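Local coordinates for protein sesquisabinene B synthase 2 (Santalum album, PDB 6A2A) that probably cyclises farnesyl diphosphate to the sesquiterpene sesquisabinene B, using magnesium or manganese ions as cofactor, at residues 192-195 with 196-200; 444-447 with 448-451; 452-455 with 456-460. All blocks are in the same frame, centred on the assembly; numbering follows the deposited sequence.

Contact 1: 192-195 with 196-200; sequences KSIE and GKIPS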
ATOM      1  N   LYS A 192     -15.053  34.493  32.734  1.00 29.24           N
ATOM      2  CA  LYS A 192     -16.408  34.049  32.479  1.00 33.27           C
ATOM      3  C   LYS A 192     -17.395  35.189  32.696  1.00 35.09           C
ATOM      4  O   LYS A 192     -18.387  35.240  31.944  1.00 37.53           O
ATOM      5  CB  LYS A 192     -16.841  32.870  33.350  1.00 37.00           C
ATOM      6  CG  LYS A 192     -16.385  31.512  32.872  1.00 39.19           C
ATOM      7  CD  LYS A 192     -17.086  30.395  33.604  1.00 45.64           C
ATOM      8  CE  LYS A 192     -16.417  29.042  33.467  1.00 50.57           C
ATOM      9  NZ  LYS A 192     -15.833  28.825  32.120  1.00 54.33           N
ATOM     10  N   SER A 193     -17.131  36.105  33.628  1.00 31.01           N
ATOM     11  CA  SER A 193     -18.063  37.237  33.902  1.00 37.33           C
ATOM     12  C   SER A 193     -18.073  38.221  32.729  1.00 43.77           C
ATOM     13  O   SER A 193     -18.644  39.323  32.882  1.00 49.59           O
ATOM     14  CB  SER A 193     -17.689  37.987  35.142  1.00 36.87           C
ATOM     15  OG  SER A 193     -17.838  37.165  36.276  1.00 44.77           O
ATOM     16  N   ILE A 194     -17.404  37.871  31.617  1.00 39.65           N
ATOM     17  CA  ILE A 194     -17.366  38.742  30.413  1.00 29.97           C
ATOM     18  C   ILE A 194     -17.374  37.942  29.103  1.00 34.81           C
ATOM     19  O   ILE A 194     -17.411  38.535  28.063  1.00 37.33           O
ATOM     20  CB  ILE A 194     -16.176  39.695  30.493  1.00 33.08           C
ATOM     21  CG1 ILE A 194     -14.837  38.952  30.380  1.00 38.73           C
ATOM     22  CG2 ILE A 194     -16.223  40.532  31.750  1.00 31.77           C
ATOM     23  CD1 ILE A 194     -13.616  39.837  30.359  1.00 35.62           C
ATOM     24  N   GLU A 195     -17.376  36.604  29.126  1.00 36.25           N
ATOM     25  CA  GLU A 195     -17.279  35.810  27.911  1.00 37.45           C
ATOM     26  C   GLU A 195     -18.475  36.233  27.050  1.00 39.60           C
ATOM     27  O   GLU A 195     -19.595  36.414  27.585  1.00 46.90           O
ATOM     28  CB  GLU A 195     -17.345  34.302  28.198  1.00 32.26           C
ATOM     29  CG  GLU A 195     -17.107  33.414  26.989  1.00 38.85           C
ATOM     30  CD  GLU A 195     -17.273  31.906  27.234  1.00 44.01           C
ATOM     31  OE1 GLU A 195     -17.736  31.506  28.340  1.00 38.52           O
ATOM     32  OE2 GLU A 195     -16.895  31.109  26.334  1.00 48.36           O
ATOM     33  N   GLY A 196     -18.238  36.458  25.764  1.00 39.66           N
ATOM     34  CA  GLY A 196     -19.351  36.712  24.844  1.00 36.35           C
ATOM     35  C   GLY A 196     -19.760  38.183  24.839  1.00 42.67           C
ATOM     36  O   GLY A 196     -20.458  38.612  23.884  1.00 41.46           O
ATOM     37  N   LYS A 197     -19.327  38.979  25.838  1.00 40.19           N
ATOM     38  CA  LYS A 197     -19.778  40.391  25.969  1.00 37.51           C
ATOM     39  C   LYS A 197     -18.610  41.387  25.893  1.00 42.46           C
ATOM     40  O   LYS A 197     -18.811  42.524  26.353  1.00 38.13           O
ATOM     41  CB  LYS A 197     -20.508  40.609  27.299  1.00 40.36           C
ATOM     42  CG  LYS A 197     -21.598  39.599  27.626  1.00 48.61           C
ATOM     43  CD  LYS A 197     -22.474  40.007  28.790  1.00 55.47           C
ATOM     44  CE  LYS A 197     -21.914  39.581  30.127  1.00 61.61           C
ATOM     45  NZ  LYS A 197     -22.988  39.468  31.148  1.00 68.68           N
ATOM     46  N   ILE A 198     -17.451  41.009  25.286  1.00 36.38           N
ATOM     47  CA  ILE A 198     -16.231  41.821  25.261  1.00 38.34           C
ATOM     48  C   ILE A 198     -16.288  42.585  23.936  1.00 41.18           C
ATOM     49  O   ILE A 198     -16.346  41.960  22.868  1.00 45.73           O
ATOM     50  CB  ILE A 198     -14.919  40.986  25.394  1.00 37.60           C
ATOM     51  CG1 ILE A 198     -14.842  40.199  26.709  1.00 36.97           C
ATOM     52  CG2 ILE A 198     -13.660  41.814  25.274  1.00 36.17           C
ATOM     53  CD1 ILE A 198     -13.759  39.113  26.709  1.00 33.03           C
ATOM     54  N   PRO A 199     -16.193  43.923  24.006  1.00 39.06           N
ATOM     55  CA  PRO A 199     -16.497  44.763  22.803  1.00 35.23           C
ATOM     56  C   PRO A 199     -15.221  45.100  22.005  1.00 42.52           C
ATOM     57  O   PRO A 199     -15.017  46.248  21.539  1.00 40.89           O
ATOM     58  CB  PRO A 199     -17.192  45.947  23.443  1.00 35.24           C
ATOM     59  CG  PRO A 199     -16.324  46.204  24.665  1.00 39.70           C
ATOM     60  CD  PRO A 199     -16.006  44.807  25.178  1.00 39.74           C
ATOM     61  N   SER A 200     -14.423  44.056  21.760  1.00 34.71           N
ATOM     62  CA  SER A 200     -13.067  44.160  21.225  1.00 36.40           C
ATOM     63  C   SER A 200     -12.726  42.817  20.598  1.00 40.19           C
ATOM     64  O   SER A 200     -12.302  41.927  21.329  1.00 37.81           O
ATOM     65  CB  SER A 200     -12.048  44.452  22.285  1.00 35.77           C
ATOM     66  OG  SER A 200     -10.753  44.117  21.797  1.00 47.62           O
TER
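Gly196 follows Glu195 in the chain with a positive phi of 85°. A CB here would probably crowd the Glu195 carbonyl oxygen, so the absence of CB suits this conformation. Glu195 CB lies 3.4 Å from Gly196 N, and the rest of that side chain runs extended to a weak hydrogen bond between its OE2 and Ser208 OG on helix 201-212.

Lys197 comes next and closes the bend. Its N donates a fairly straight hydrogen bond to Ile194 O, at 3.0 Å. The N approaches from above the carbonyl plane, 39° out of it. This bond spans a type II beta turn from Ile194 to Lys197, with Gly196 at its third position. The turn reverses the chain after helix 178-192 and leads it toward helix 201-212, in the N-terminal terpene synthase domain. Lys197 CG passes 3.8 Å from Glu195 O.

Ile198 carries the apolar part. Its CG1 sits 3.3 Å from Ile194 O, while its CD1 meets Ile194 CD1 at 3.7 Å. The two side chains cross obliquely. Ile194 holds CG1 between its own backbone N and carbonyl carbon (chi1 68°), which sets that branch against Ile198. Beyond this pair, Ile198 also packs on Ala204 and Val207 of helix 201-212.

Contact 2: 444-447 with 448-451; sequences SLPL and FVRA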
ATOM      1  N   SER A 444       5.404  -0.929  30.499  1.00 20.60           N
ATOM      2  CA  SER A 444       5.220  -1.131  31.959  1.00 21.51           C
ATOM      3  C   SER A 444       4.523   0.075  32.587  1.00 24.70           C
ATOM      4  O   SER A 444       4.228   0.045  33.787  1.00 25.90           O
ATOM      5  CB  SER A 444       6.530  -1.419  32.661  1.00 21.04           C
ATOM      6  OG  SER A 444       7.390  -0.304  32.679  1.00 22.56           O
ATOM      7  N   LEU A 445       4.272   1.100  31.765  1.00 22.41           N
ATOM      8  CA  LEU A 445       3.572   2.314  32.136  1.00 22.67           C
ATOM      9  C   LEU A 445       4.335   3.075  33.238  1.00 19.58           C
ATOM     10  O   LEU A 445       3.886   3.242  34.369  1.00 20.48           O
ATOM     11  CB  LEU A 445       2.130   1.992  32.537  1.00 27.84           C
ATOM     12  CG  LEU A 445       1.200   1.476  31.419  1.00 30.51           C
ATOM     13  CD1 LEU A 445      -0.229   1.814  31.714  1.00 31.33           C
ATOM     14  CD2 LEU A 445       1.579   1.999  30.032  1.00 32.45           C
ATOM     15  N   PRO A 446       5.458   3.618  32.874  1.00 18.53           N
ATOM     16  CA  PRO A 446       6.126   4.631  33.703  1.00 18.62           C
ATOM     17  C   PRO A 446       5.168   5.811  33.920  1.00 21.75           C
ATOM     18  O   PRO A 446       4.225   5.967  33.114  1.00 20.15           O
ATOM     19  CB  PRO A 446       7.372   5.032  32.940  1.00 19.94           C
ATOM     20  CG  PRO A 446       7.117   4.566  31.567  1.00 22.68           C
ATOM     21  CD  PRO A 446       6.168   3.420  31.621  1.00 20.96           C
ATOM     22  N   LEU A 447       5.307   6.515  35.043  1.00 19.34           N
ATOM     23  CA  LEU A 447       4.337   7.587  35.378  1.00 20.19           C
ATOM     24  C   LEU A 447       3.957   8.461  34.165  1.00 19.41           C
ATOM     25  O   LEU A 447       2.758   8.738  34.000  1.00 19.93           O
ATOM     26  CB  LEU A 447       4.953   8.456  36.474  1.00 21.13           C
ATOM     27  CG  LEU A 447       4.123   9.656  36.943  1.00 22.69           C
ATOM     28  CD1 LEU A 447       2.811   9.212  37.542  1.00 23.79           C
ATOM     29  CD2 LEU A 447       4.929  10.452  37.961  1.00 24.74           C
ATOM     30  N   PHE A 448       4.913   8.908  33.391  1.00 19.26           N
ATOM     31  CA  PHE A 448       4.678   9.805  32.232  1.00 21.44           C
ATOM     32  C   PHE A 448       3.648   9.197  31.281  1.00 22.76           C
ATOM     33  O   PHE A 448       2.758   9.871  30.835  1.00 21.08           O
ATOM     34  CB  PHE A 448       5.977   9.992  31.462  1.00 21.89           C
ATOM     35  CG  PHE A 448       5.955  11.001  30.349  1.00 22.10           C
ATOM     36  CD1 PHE A 448       5.461  12.273  30.549  1.00 23.08           C
ATOM     37  CD2 PHE A 448       6.484  10.687  29.114  1.00 22.03           C
ATOM     38  CE1 PHE A 448       5.470  13.199  29.527  1.00 20.90           C
ATOM     39  CE2 PHE A 448       6.491  11.614  28.096  1.00 22.93           C
ATOM     40  CZ  PHE A 448       5.981  12.863  28.311  1.00 19.26           C
ATOM     41  N   VAL A 449       3.831   7.944  30.970  1.00 21.33           N
ATOM     42  CA  VAL A 449       2.932   7.245  30.016  1.00 21.11           C
ATOM     43  C   VAL A 449       1.601   6.940  30.700  1.00 19.78           C
ATOM     44  O   VAL A 449       0.581   7.102  30.080  1.00 19.36           O
ATOM     45  CB  VAL A 449       3.621   5.979  29.497  1.00 20.39           C
ATOM     46  CG1 VAL A 449       2.750   5.252  28.507  1.00 24.27           C
ATOM     47  CG2 VAL A 449       4.971   6.318  28.913  1.00 25.03           C
ATOM     48  N   ARG A 450       1.635   6.523  31.938  1.00 19.67           N
ATOM     49  CA  ARG A 450       0.398   6.191  32.673  1.00 19.24           C
ATOM     50  C   ARG A 450      -0.505   7.432  32.733  1.00 17.96           C
ATOM     51  O   ARG A 450      -1.658   7.296  32.520  1.00 16.31           O
ATOM     52  CB  ARG A 450       0.745   5.716  34.081  1.00 21.00           C
ATOM     53  CG  ARG A 450      -0.398   5.052  34.823  1.00 23.25           C
ATOM     54  CD  ARG A 450      -0.072   4.792  36.278  1.00 29.07           C
ATOM     55  NE  ARG A 450      -1.089   4.014  36.939  1.00 30.42           N
ATOM     56  CZ  ARG A 450      -1.542   4.188  38.172  1.00 32.49           C
ATOM     57  NH1 ARG A 450      -2.572   3.470  38.568  1.00 34.34           N
ATOM     58  NH2 ARG A 450      -0.985   5.044  39.011  1.00 27.86           N
ATOM     59  N   ALA A 451       0.069   8.571  33.043  1.00 18.32           N
ATOM     60  CA  ALA A 451      -0.682   9.839  33.133  1.00 18.02           C
ATOM     61  C   ALA A 451      -1.373  10.118  31.791  1.00 17.80           C
ATOM     62  O   ALA A 451      -2.545  10.408  31.780  1.00 19.07           O
ATOM     63  CB  ALA A 451       0.260  10.944  33.527  1.00 18.97           C
TER
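Arg450 N donates to Pro446 O at 2.9 Å. The bond is nearly straight (170° at the hydrogen) and arrives almost in line with the C=O. Ala451 N repeats the pattern with Leu447 O, also at 2.9 Å, but tilted 20° from the carbonyl plane. Val449 N makes a second, weak bond to Pro446 O. One carbonyl oxygen thus takes two N-H groups of the first turn.

Pro446 is the N-cap residue of helix 447-462, a helix of the metal-binding domain of this terpene synthase. Ahead of it, Leu445 is the first residue after helix 436-443 to leave helical geometry, with positive phi. Leu445 and Pro446 link the two helices.

The packing centres on Val449, whose two methyls take different partners. CG1 stands anti to the backbone N (chi1 -179°) and meets Leu445 CD2 at 3.8 Å. CG2 lies beside the backbone N and meets Pro446 CG at 3.8 Å. The Leu445 side chain crosses Val449 at about a right angle. Arg450 puts its CB 3.6 Å from Pro446 O, but its extended chain carries the guanidinium off to a salt bridge with Asp411. Phe517 covers Pro446, Phe448 and Val449. Trp503 of helix 489-510 packs on Leu447 and Ala451.

Contact 3: 452-455 with 456-460; sequences SCIL and CRIIN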
ATOM      1  N   SER A 452      -0.642  10.010  30.715  1.00 17.86           N
ATOM      2  CA  SER A 452      -1.189  10.244  29.358  1.00 18.34           C
ATOM      3  C   SER A 452      -2.346   9.284  29.073  1.00 19.22           C
ATOM      4  O   SER A 452      -3.382   9.741  28.683  1.00 15.66           O
ATOM      5  CB  SER A 452      -0.119  10.132  28.328  1.00 17.55           C
ATOM      6  OG  SER A 452      -0.625  10.307  27.040  1.00 17.98           O
ATOM      7  N   CYS A 453      -2.170   8.000  29.296  1.00 18.62           N
ATOM      8  CA  CYS A 453      -3.270   7.051  28.998  1.00 17.12           C
ATOM      9  C   CYS A 453      -4.464   7.314  29.919  1.00 16.20           C
ATOM     10  O   CYS A 453      -5.548   7.265  29.440  1.00 17.14           O
ATOM     11  CB  CYS A 453      -2.795   5.610  29.115  1.00 17.64           C
ATOM     12  SG  CYS A 453      -1.416   5.275  27.998  1.00 20.58           S
ATOM     13  N   ILE A 454      -4.253   7.551  31.191  1.00 16.64           N
ATOM     14  CA  ILE A 454      -5.421   7.821  32.064  1.00 17.66           C
ATOM     15  C   ILE A 454      -6.110   9.100  31.573  1.00 16.13           C
ATOM     16  O   ILE A 454      -7.311   9.100  31.491  1.00 15.17           O
ATOM     17  CB  ILE A 454      -5.013   7.909  33.545  1.00 20.76           C
ATOM     18  CG1 ILE A 454      -4.520   6.557  34.045  1.00 22.89           C
ATOM     19  CG2 ILE A 454      -6.178   8.395  34.371  1.00 23.40           C
ATOM     20  CD1 ILE A 454      -4.080   6.558  35.477  1.00 25.66           C
ATOM     21  N   LEU A 455      -5.335  10.124  31.275  1.00 15.51           N
ATOM     22  CA  LEU A 455      -5.945  11.376  30.768  1.00 18.03           C
ATOM     23  C   LEU A 455      -6.823  11.116  29.541  1.00 17.22           C
ATOM     24  O   LEU A 455      -7.991  11.576  29.485  1.00 15.56           O
ATOM     25  CB  LEU A 455      -4.833  12.388  30.470  1.00 17.02           C
ATOM     26  CG  LEU A 455      -4.362  13.159  31.700  1.00 18.41           C
ATOM     27  CD1 LEU A 455      -3.031  13.827  31.431  1.00 18.17           C
ATOM     28  CD2 LEU A 455      -5.423  14.176  32.119  1.00 20.44           C
ATOM     29  N   CYS A 456      -6.316  10.367  28.558  1.00 16.64           N
ATOM     30  CA  CYS A 456      -7.082  10.142  27.334  1.00 16.88           C
ATOM     31  C   CYS A 456      -8.423   9.462  27.658  1.00 18.99           C
ATOM     32  O   CYS A 456      -9.495   9.818  27.106  1.00 17.76           O
ATOM     33  CB  CYS A 456      -6.257   9.327  26.338  1.00 16.81           C
ATOM     34  SG  CYS A 456      -4.862  10.241  25.643  1.00 17.98           S
ATOM     35  N   ARG A 457      -8.375   8.481  28.583  1.00 18.03           N
ATOM     36  CA  ARG A 457      -9.563   7.776  29.020  1.00 17.28           C
ATOM     37  C   ARG A 457     -10.530   8.701  29.762  1.00 17.20           C
ATOM     38  O   ARG A 457     -11.705   8.783  29.379  1.00 17.90           O
ATOM     39  CB  ARG A 457      -9.204   6.568  29.891  1.00 18.27           C
ATOM     40  CG  ARG A 457     -10.382   5.947  30.611  1.00 16.25           C
ATOM     41  CD  ARG A 457     -11.610   5.554  29.867  1.00 17.58           C
ATOM     42  NE  ARG A 457     -11.375   4.559  28.818  1.00 18.24           N
ATOM     43  CZ  ARG A 457     -12.222   4.210  27.879  1.00 20.02           C
ATOM     44  NH1 ARG A 457     -13.334   4.906  27.666  1.00 20.40           N
ATOM     45  NH2 ARG A 457     -11.900   3.200  27.071  1.00 19.01           N
ATOM     46  N   ILE A 458     -10.082   9.445  30.739  1.00 18.06           N
ATOM     47  CA  ILE A 458     -11.004  10.267  31.500  1.00 18.75           C
ATOM     48  C   ILE A 458     -11.568  11.395  30.631  1.00 20.25           C
ATOM     49  O   ILE A 458     -12.790  11.731  30.725  1.00 18.89           O
ATOM     50  CB  ILE A 458     -10.333  10.809  32.763  1.00 22.50           C
ATOM     51  CG1 ILE A 458     -10.151   9.673  33.770  1.00 23.23           C
ATOM     52  CG2 ILE A 458     -11.151  11.957  33.306  1.00 28.32           C
ATOM     53  CD1 ILE A 458      -9.394  10.108  35.015  1.00 31.98           C
ATOM     54  N   ILE A 459     -10.746  11.949  29.764  1.00 18.80           N
ATOM     55  CA  ILE A 459     -11.202  13.006  28.884  1.00 19.22           C
ATOM     56  C   ILE A 459     -12.320  12.494  27.957  1.00 19.42           C
ATOM     57  O   ILE A 459     -13.316  13.111  27.804  1.00 19.19           O
ATOM     58  CB  ILE A 459     -10.054  13.639  28.098  1.00 19.49           C
ATOM     59  CG1 ILE A 459      -9.118  14.344  29.056  1.00 19.46           C
ATOM     60  CG2 ILE A 459     -10.607  14.591  27.071  1.00 21.55           C
ATOM     61  CD1 ILE A 459      -7.747  14.658  28.536  1.00 19.72           C
ATOM     62  N   ASN A 460     -12.103  11.341  27.356  1.00 18.64           N
ATOM     63  CA  ASN A 460     -13.101  10.720  26.517  1.00 21.06           C
ATOM     64  C   ASN A 460     -14.397  10.529  27.310  1.00 22.14           C
ATOM     65  O   ASN A 460     -15.426  10.873  26.854  1.00 21.39           O
ATOM     66  CB  ASN A 460     -12.604   9.396  25.974  1.00 23.09           C
ATOM     67  CG  ASN A 460     -13.527   8.781  24.944  1.00 28.37           C
ATOM     68  OD1 ASN A 460     -14.618   8.464  25.209  1.00 39.50           O
ATOM     69  ND2 ASN A 460     -13.021   8.575  23.782  1.00 26.48           N
TER
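Ile459 N donates to Leu455 O at 2.8 Å, the shortest of the four i to i+4 backbone hydrogen bonds that join 452-455 to 456-460. The N-H comes in nearly along the carbonyl direction. The Ile459 side chain also lies over this oxygen: CG1 is 3.0 Å from Leu455 O, and CD1 is 3.2 Å from it. CG1 stands beside the backbone N (chi1 -65°), which brings the longer branch back along the helix onto that carbonyl. The packing here is tight. CD1 also reaches Leu455 CB at 4.2 Å, while the side chain touches His533 of helix 521-535. Cutting Ile459 back to an alanine removes CG1 and CD1 from over Leu455 O and would probably open a gap beside Leu455 and His533.

One residue back, Ile458 N bonds Ile454 O at 2.9 Å. The side chains of Ile454 and Ile458 run next to each other in the same direction, with CG2 of Ile454 3.7 Å from CD1 of Ile458. This ridge faces helices 489-510 and 406-416.

Helix 447-462 is part of the helical metal-binding domain of the terpene synthase. Asn460 opens the second metal-binding motif of the domain, the NSE/DTE motif, and is a magnesium ligand seen in a crystal structure of this protein; no metal is bound to this chain. Bends at chi2 (52°) and chi3 (60°) carry the Arg457 guanidinium away from 452-455, where NE bonds Ala413 O and NH1 forms a salt bridge with Asp461. The Arg457 side chain comes within about 4 Å of that of Glu394, a magnesium ligand, so its positive charge may partly offset the acidic surroundings of the metal site.

How the contacts relate
Contacts 2 and 3 follow one another on helix 447-462. Contact 2 starts the helix, and contact 3 carries it to the metal site; their centres are about 12 Å apart. Contact 3 includes Asn460, and its Arg457 side chain lies about 7 Å from that of Asp316, another magnesium ligand. Contact 2 lies away from the metal ligands. Trp503 of helix 489-510 packs against both contacts, and so does helix 521-535. Contact 1 is a surface turn in the N-terminal domain. Its centre is about 31 Å from that of contact 3 and about 40 Å from that of contact 2, and it touches neither.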